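Local coordinates for protein putative NADPH-dependent oxidoreductase (Desulfitobacterium hafniense DCB-2, PDB 3DB2) that is a putative NADPH-dependent oxidoreductase, probably using a nicotinamide cofactor held by its Rossmann-fold domain to oxidise or reduce a still unidentified substrate, at residues Ile72-Asn76 with Asp77-Glu81. Numbering follows the deposited sequence.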
loop_
_atom_site.group_PDB
_atom_site.type_symbol
_atom_site.label_atom_id
_atom_site.label_comp_id
_atom_site.label_asym_id
_atom_site.label_seq_id
_atom_site.Cartn_x
_atom_site.Cartn_y
_atom_site.Cartn_z
ATOM N N ILE C 72 -3.434 30.476 -14.147
ATOM C CA ILE C 72 -3.168 29.721 -15.352
ATOM C C ILE C 72 -3.691 28.298 -15.239
ATOM O O ILE C 72 -3.166 27.491 -14.468
ATOM C CB ILE C 72 -1.654 29.702 -15.677
ATOM C CG1 ILE C 72 -1.128 31.129 -15.853
ATOM C CG2 ILE C 72 -1.290 28.833 -16.871
ATOM C CD1 ILE C 72 0.379 31.235 -15.928
ATOM N N THR C 73 -4.716 28.006 -16.010
ATOM C CA THR C 73 -5.366 26.702 -16.060
ATOM C C THR C 73 -5.411 26.206 -17.506
ATOM O O THR C 73 -6.464 25.799 -17.981
ATOM C CB THR C 73 -6.784 26.750 -15.477
ATOM O OG1 THR C 73 -7.555 27.789 -16.073
ATOM C CG2 THR C 73 -6.816 27.132 -13.987
ATOM N N VAL C 74 -4.282 26.277 -18.170
ATOM C CA VAL C 74 -4.071 25.850 -19.548
ATOM C C VAL C 74 -3.461 24.455 -19.557
ATOM O O VAL C 74 -3.054 24.034 -18.461
ATOM C CB VAL C 74 -3.150 26.843 -20.264
ATOM C CG1 VAL C 74 -3.673 28.268 -20.155
ATOM C CG2 VAL C 74 -1.745 26.729 -19.668
ATOM N N PRO C 75 -3.396 23.770 -20.686
ATOM C CA PRO C 75 -2.794 22.437 -20.689
ATOM C C PRO C 75 -1.347 22.379 -20.217
ATOM O O PRO C 75 -0.591 23.303 -20.482
ATOM C CB PRO C 75 -2.795 22.029 -22.173
ATOM C CG PRO C 75 -3.791 22.909 -22.839
ATOM C CD PRO C 75 -3.889 24.156 -22.025
ATOM N N ASN C 76 -0.972 21.275 -19.548
ATOM C CA ASN C 76 0.332 21.180 -18.914
ATOM C C ASN C 76 1.517 21.537 -19.800
ATOM O O ASN C 76 2.547 21.972 -19.265
ATOM C CB ASN C 76 0.613 19.750 -18.379
ATOM C CG ASN C 76 -0.410 19.499 -17.268
ATOM O OD1 ASN C 76 -0.911 20.460 -16.663
ATOM N ND2 ASN C 76 -0.745 18.236 -17.024
ATOM N N ASP C 77 1.402 21.309 -21.089
ATOM C CA ASP C 77 2.518 21.522 -22.011
ATOM C C ASP C 77 2.579 22.991 -22.447
ATOM O O ASP C 77 3.555 23.454 -23.047
ATOM C CB ASP C 77 2.455 20.573 -23.192
ATOM C CG ASP C 77 1.343 20.858 -24.173
ATOM O OD1 ASP C 77 0.205 21.041 -23.693
ATOM O OD2 ASP C 77 1.633 20.897 -25.396
ATOM N N LYS C 78 1.563 23.748 -22.091
ATOM C CA LYS C 78 1.570 25.184 -22.346
ATOM C C LYS C 78 1.884 26.006 -21.118
ATOM O O LYS C 78 1.943 27.238 -21.161
ATOM C CB LYS C 78 0.194 25.492 -22.935
ATOM C CG LYS C 78 -0.090 24.766 -24.248
ATOM C CD LYS C 78 1.095 24.765 -25.192
ATOM C CE LYS C 78 0.719 24.710 -26.660
ATOM N NZ LYS C 78 1.923 24.566 -27.540
ATOM N N HIS C 79 2.102 25.366 -19.965
ATOM C CA HIS C 79 2.389 26.130 -18.750
ATOM C C HIS C 79 3.619 27.010 -18.909
ATOM O O HIS C 79 3.619 28.189 -18.522
ATOM C CB HIS C 79 2.558 25.171 -17.559
ATOM C CG HIS C 79 1.307 24.539 -17.030
ATOM N ND1 HIS C 79 1.334 23.658 -15.969
ATOM C CD2 HIS C 79 -0.005 24.618 -17.363
ATOM C CE1 HIS C 79 0.118 23.230 -15.678
ATOM N NE2 HIS C 79 -0.725 23.801 -16.513
ATOM N N ALA C 80 4.694 26.455 -19.446
ATOM C CA ALA C 80 5.989 27.090 -19.549
ATOM C C ALA C 80 5.941 28.371 -20.381
ATOM O O ALA C 80 6.325 29.446 -19.931
ATOM C CB ALA C 80 7.024 26.173 -20.194
ATOM N N GLU C 81 5.458 28.287 -21.620
ATOM C CA GLU C 81 5.447 29.517 -22.426
ATOM C C GLU C 81 4.450 30.518 -21.869
ATOM O O GLU C 81 4.609 31.741 -21.970
ATOM C CB GLU C 81 5.134 29.173 -23.890
ATOM C CG GLU C 81 3.781 28.544 -24.078
ATOM C CD GLU C 81 3.524 28.091 -25.503
ATOM O OE1 GLU C 81 3.777 26.900 -25.768
ATOM O OE2 GLU C 81 3.069 28.926 -26.314
HETATM O O HOH W 1 4.798 23.399 -19.823
HETATM O O HOH W 2 -3.027 22.171 -15.883
#
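Lys-78 N donates to Pro-75 O at 2.7 Å and, more weakly, His-79 N reaches Asn-76 O at 3.5 Å, so the backbone coils tightly through Pro-75 to His-79 as it enters helix 79-88. This is a strand-turn-helix link of the Rossmann fold, leading out of strand 69-72 of the parallel sheet. The His-79 imidazole folds back over the turn. Asn-76 CA sits over the middle of one ring face, a CH-pi contact 3.7 Å from the centroid and 8° off the ring normal. With CG beside its own backbone N (chi1 -65°), the Asn-76 side chain runs alongside the histidine, amide and ring planes 72° apart, and OD1 comes to 3.1 Å from His-79 CE1. At the ring edge, Val-74 CG2 lies in plane, 3.6 Å from His-79 CD2, while NE2 makes a weak, bent bond to Val-74 O. His-79 ND1 hydrogen-bonds to Ile-99 O beyond the turn, the stronger restraint on the ring's rotation, with NE2 adding only a weak one. A leucine at His-79 would probably leave Ile-99 O without its ring partner and take away the flat face that Asn-76 CA packs on. Further along, Lys-78 NZ forms a long, weak salt bridge with Glu-81 OE1. One water donates to Asn-76 OD1 at 2.8 Å and lies in the imidazole plane, 2.9 Å from His-79 NE2.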